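PDB 4U63: DNA photolyase, which repairs cyclobutane pyrimidine dimers in DNA using light, with a flavin cofactor and a methenyltetrahydrofolate antenna chromophore. Local coordinates for residues R166-F171 / I297-F302. Residues are numbered along the deposited sequence; the frame is centred on the assembly and turned at random.
Sequences RVYTPF and IVWREF. With FAD (flavin-adenine dinucleotide), chain C.
Y168 and the five-membered ring of W299 form an offset (parallel-displaced) stack at the heart of an aromatic cluster that joins the first turn of helix 168-177 to helix 287-309 of the FAD-binding part of this photolyase. Their planes are parallel to within 1°, the centroids are 3.7 Å apart, and W299 CE2, on the fused bond, lies over the middle of the phenol. With Y168 CG anti to the backbone N (chi1 177°), the two side chains cross at about a right angle, yet the phenol runs along the long axis of the indole, CZ 3.3 Å from W299 NE1 and CB by W299 CH2. An edge of the same phenol, at CD1, is turned toward F302 in an offset edge-to-face pair with planes at 76°. F302 packs against the start of helix 168-177, with Y168 CA over its face, 4.0 Å from the ring centroid, a CH-pi contact, and V167 C touches F302 CZ. F171 meets F302 obliquely: F171 CE2 lies 3.6 Å from F302 CB and 3.7 Å from V298 CG1, and E301 CB meets the edge of the F171 ring.

Around this apolar core, E301 OE1 is hydrogen-bonded to H152 ND1 and OE2 to L151 N. The backbone N-H of Y168 is hydrogen-bonded to D412 OD2. A neighbouring side of helix 287-309 faces the FAD adenine, where R300 N comes 3.4 Å from N3A. Beyond the stack, Y168 OH is hydrogen-bonded to K295 O.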
loop_
_atom_site.group_PDB
_atom_site.type_symbol
_atom_site.label_atom_id
_atom_site.label_comp_id
_atom_site.label_asym_id
_atom_site.label_seq_id
_atom_site.Cartn_x
_atom_site.Cartn_y
_atom_site.Cartn_z
ATOM N N ARG A 166 -21.438 -0.277 -0.381
ATOM C CA ARG A 166 -21.048 -1.616 0.060
ATOM C C ARG A 166 -20.537 -2.482 -1.083
ATOM O O ARG A 166 -19.986 -3.549 -0.827
ATOM C CB ARG A 166 -22.245 -2.364 0.676
ATOM C CG ARG A 166 -23.097 -1.585 1.660
ATOM C CD ARG A 166 -22.262 -1.004 2.770
ATOM N NE ARG A 166 -23.068 -0.692 3.952
ATOM C CZ ARG A 166 -22.557 -0.453 5.158
ATOM N NH1 ARG A 166 -21.244 -0.493 5.359
ATOM N NH2 ARG A 166 -23.359 -0.187 6.180
ATOM N N VAL A 167 -20.739 -2.025 -2.325
ATOM C CA VAL A 167 -20.484 -2.810 -3.545
ATOM C C VAL A 167 -19.664 -1.970 -4.527
ATOM O O VAL A 167 -19.948 -0.786 -4.737
ATOM C CB VAL A 167 -21.819 -3.227 -4.218
ATOM C CG1 VAL A 167 -21.581 -4.168 -5.398
ATOM C CG2 VAL A 167 -22.743 -3.891 -3.200
ATOM N N TYR A 168 -18.656 -2.587 -5.146
ATOM C CA TYR A 168 -17.713 -1.842 -5.984
ATOM C C TYR A 168 -18.329 -1.159 -7.203
ATOM O O TYR A 168 -18.125 0.019 -7.399
ATOM C CB TYR A 168 -16.568 -2.728 -6.441
ATOM C CG TYR A 168 -15.629 -1.994 -7.376
ATOM C CD1 TYR A 168 -14.656 -1.138 -6.883
ATOM C CD2 TYR A 168 -15.754 -2.120 -8.759
ATOM C CE1 TYR A 168 -13.795 -0.454 -7.744
ATOM C CE2 TYR A 168 -14.911 -1.441 -9.616
ATOM C CZ TYR A 168 -13.941 -0.603 -9.103
ATOM O OH TYR A 168 -13.099 0.067 -9.951
ATOM N N THR A 169 -19.065 -1.896 -8.019
ATOM C CA THR A 169 -19.487 -1.352 -9.309
ATOM C C THR A 169 -20.268 -0.021 -9.194
ATOM O O THR A 169 -19.934 0.924 -9.881
ATOM C CB THR A 169 -20.200 -2.413 -10.162
ATOM O OG1 THR A 169 -19.251 -3.429 -10.508
ATOM C CG2 THR A 169 -20.750 -1.803 -11.448
ATOM N N PRO A 170 -21.289 0.067 -8.308
ATOM C CA PRO A 170 -21.968 1.380 -8.168
ATOM C C PRO A 170 -21.038 2.524 -7.679
ATOM O O PRO A 170 -21.187 3.679 -8.093
ATOM C CB PRO A 170 -23.092 1.092 -7.160
ATOM C CG PRO A 170 -23.306 -0.387 -7.234
ATOM C CD PRO A 170 -21.952 -0.982 -7.521
ATOM N N PHE A 171 -20.084 2.185 -6.811
ATOM C CA PHE A 171 -19.087 3.129 -6.302
ATOM C C PHE A 171 -18.184 3.616 -7.464
ATOM O O PHE A 171 -17.957 4.813 -7.628
ATOM C CB PHE A 171 -18.284 2.443 -5.190
ATOM C CG PHE A 171 -17.196 3.276 -4.603
ATOM C CD1 PHE A 171 -17.457 4.196 -3.597
ATOM C CD2 PHE A 171 -15.895 3.130 -5.042
ATOM C CE1 PHE A 171 -16.432 4.956 -3.049
ATOM C CE2 PHE A 171 -14.878 3.890 -4.502
ATOM C CZ PHE A 171 -15.145 4.805 -3.519
ATOM N N ILE A 297 -7.329 2.307 -9.570
ATOM C CA ILE A 297 -7.209 3.485 -8.703
ATOM C C ILE A 297 -8.453 3.598 -7.794
ATOM O O ILE A 297 -8.349 3.896 -6.604
ATOM C CB ILE A 297 -7.025 4.782 -9.530
ATOM C CG1 ILE A 297 -5.702 4.747 -10.329
ATOM C CG2 ILE A 297 -7.072 6.030 -8.650
ATOM C CD1 ILE A 297 -4.462 4.667 -9.463
ATOM N N VAL A 298 -9.624 3.348 -8.373
ATOM C CA VAL A 298 -10.880 3.411 -7.631
ATOM C C VAL A 298 -11.042 2.231 -6.655
ATOM O O VAL A 298 -11.737 2.374 -5.640
ATOM C CB VAL A 298 -12.070 3.589 -8.600
ATOM C CG1 VAL A 298 -13.409 3.479 -7.894
ATOM C CG2 VAL A 298 -11.960 4.959 -9.285
ATOM N N TRP A 299 -10.424 1.083 -6.926
ATOM C CA TRP A 299 -10.381 0.003 -5.910
ATOM C C TRP A 299 -9.680 0.478 -4.624
ATOM O O TRP A 299 -10.121 0.155 -3.533
ATOM C CB TRP A 299 -9.740 -1.290 -6.428
ATOM C CG TRP A 299 -10.704 -2.165 -7.170
ATOM C CD1 TRP A 299 -10.834 -2.281 -8.514
ATOM C CD2 TRP A 299 -11.703 -3.032 -6.596
ATOM N NE1 TRP A 299 -11.825 -3.173 -8.826
ATOM C CE2 TRP A 299 -12.384 -3.644 -7.667
ATOM C CE3 TRP A 299 -12.078 -3.357 -5.282
ATOM C CZ2 TRP A 299 -13.415 -4.561 -7.475
ATOM C CZ3 TRP A 299 -13.122 -4.271 -5.095
ATOM C CH2 TRP A 299 -13.773 -4.859 -6.186
ATOM N N ARG A 300 -8.612 1.257 -4.760
ATOM C CA ARG A 300 -7.970 1.878 -3.585
ATOM C C ARG A 300 -8.967 2.778 -2.834
ATOM O O ARG A 300 -9.110 2.681 -1.607
ATOM C CB ARG A 300 -6.698 2.645 -3.989
ATOM C CG ARG A 300 -6.069 3.486 -2.881
ATOM C CD ARG A 300 -4.723 4.059 -3.314
ATOM N NE ARG A 300 -4.166 4.978 -2.317
ATOM C CZ ARG A 300 -4.464 6.272 -2.195
ATOM N NH1 ARG A 300 -5.324 6.877 -3.026
ATOM N NH2 ARG A 300 -3.885 6.986 -1.236
ATOM N N GLU A 301 -9.673 3.624 -3.587
ATOM C CA GLU A 301 -10.724 4.480 -3.016
ATOM C C GLU A 301 -11.751 3.667 -2.250
ATOM O O GLU A 301 -12.138 4.016 -1.124
ATOM C CB GLU A 301 -11.435 5.265 -4.116
ATOM C CG GLU A 301 -10.538 6.233 -4.877
ATOM C CD GLU A 301 -10.138 7.439 -4.056
ATOM O OE1 GLU A 301 -10.987 7.995 -3.301
ATOM O OE2 GLU A 301 -8.963 7.847 -4.173
ATOM N N PHE A 302 -12.204 2.581 -2.875
ATOM C CA PHE A 302 -13.240 1.749 -2.293
ATOM C C PHE A 302 -12.761 1.106 -0.992
ATOM O O PHE A 302 -13.519 1.024 -0.024
ATOM C CB PHE A 302 -13.681 0.693 -3.303
ATOM C CG PHE A 302 -14.877 -0.105 -2.879
ATOM C CD1 PHE A 302 -16.052 0.526 -2.469
ATOM C CD2 PHE A 302 -14.854 -1.511 -2.930
ATOM C CE1 PHE A 302 -17.166 -0.222 -2.084
ATOM C CE2 PHE A 302 -15.966 -2.251 -2.560
ATOM C CZ PHE A 302 -17.126 -1.605 -2.132
HETATM P PA FAD C . -1.692 -1.356 -10.748
HETATM O O1A FAD C . -2.321 -2.528 -11.429
HETATM O O2A FAD C . -0.753 -0.493 -11.523
HETATM O O5B FAD C . -2.895 -0.509 -10.106
HETATM C C5B FAD C . -2.789 0.898 -9.856
HETATM C C4B FAD C . -3.118 1.241 -8.411
HETATM O O4B FAD C . -4.451 0.857 -8.077
HETATM C C3B FAD C . -2.237 0.537 -7.406
HETATM O O3B FAD C . -0.954 1.172 -7.272
HETATM C C2B FAD C . -3.088 0.592 -6.156
HETATM O O2B FAD C . -2.972 1.853 -5.494
HETATM C C1B FAD C . -4.487 0.448 -6.700
HETATM N N9A FAD C . -5.008 -0.937 -6.667
HETATM C C8A FAD C . -4.906 -1.845 -7.653
HETATM N N7A FAD C . -5.516 -3.000 -7.319
HETATM C C5A FAD C . -6.048 -2.833 -6.089
HETATM C C6A FAD C . -6.812 -3.672 -5.162
HETATM N N6A FAD C . -7.140 -4.934 -5.503
HETATM N N1A FAD C . -7.157 -3.125 -3.975
HETATM C C2A FAD C . -6.814 -1.860 -3.637
HETATM N N3A FAD C . -6.114 -1.043 -4.451
HETATM C C4A FAD C . -5.712 -1.475 -5.663
HETATM N N1 FAD C . -2.604 -2.799 -2.306
HETATM C C2 FAD C . -1.981 -1.826 -1.605
HETATM O O2 FAD C . -1.840 -0.716 -2.166
HETATM N N3 FAD C . -1.527 -2.030 -0.342
HETATM C C4 FAD C . -1.673 -3.220 0.294
HETATM O O4 FAD C . -1.264 -3.399 1.470
HETATM C C4X FAD C . -2.335 -4.330 -0.420
HETATM N N5 FAD C . -2.507 -5.572 0.121
HETATM C C5X FAD C . -3.150 -6.556 -0.572
HETATM C C6 FAD C . -3.352 -7.811 -0.012
HETATM C C7 FAD C . -3.997 -8.831 -0.719
HETATM C C7M FAD C . -4.206 -10.191 -0.093
HETATM C C8 FAD C . -4.474 -8.581 -2.097
HETATM C C8M FAD C . -5.184 -9.644 -2.907
HETATM C C9 FAD C . -4.276 -7.347 -2.656
HETATM C C9A FAD C . -3.639 -6.311 -1.966
HETATM N N10 FAD C . -3.432 -5.031 -2.559
HETATM C C10 FAD C . -2.795 -4.034 -1.801
HETATM C "C1'" FAD C . -3.941 -4.693 -3.894
HETATM C "C2'" FAD C . -3.067 -4.891 -5.113
HETATM O "O2'" FAD C . -2.594 -6.243 -5.141
HETATM C "C3'" FAD C . -1.920 -3.901 -5.165
HETATM O "O3'" FAD C . -2.400 -2.563 -5.070
HETATM C "C4'" FAD C . -1.164 -4.087 -6.480
HETATM O "O4'" FAD C . -0.504 -5.351 -6.463
HETATM C "C5'" FAD C . -0.153 -2.971 -6.644
HETATM O "O5'" FAD C . 0.594 -3.100 -7.863
HETATM P P FAD C . 0.540 -1.899 -8.929
HETATM O O1P FAD C . 1.455 -2.242 -10.052
HETATM O O2P FAD C . 0.805 -0.585 -8.250
HETATM O O3P FAD C . -0.992 -1.949 -9.408
#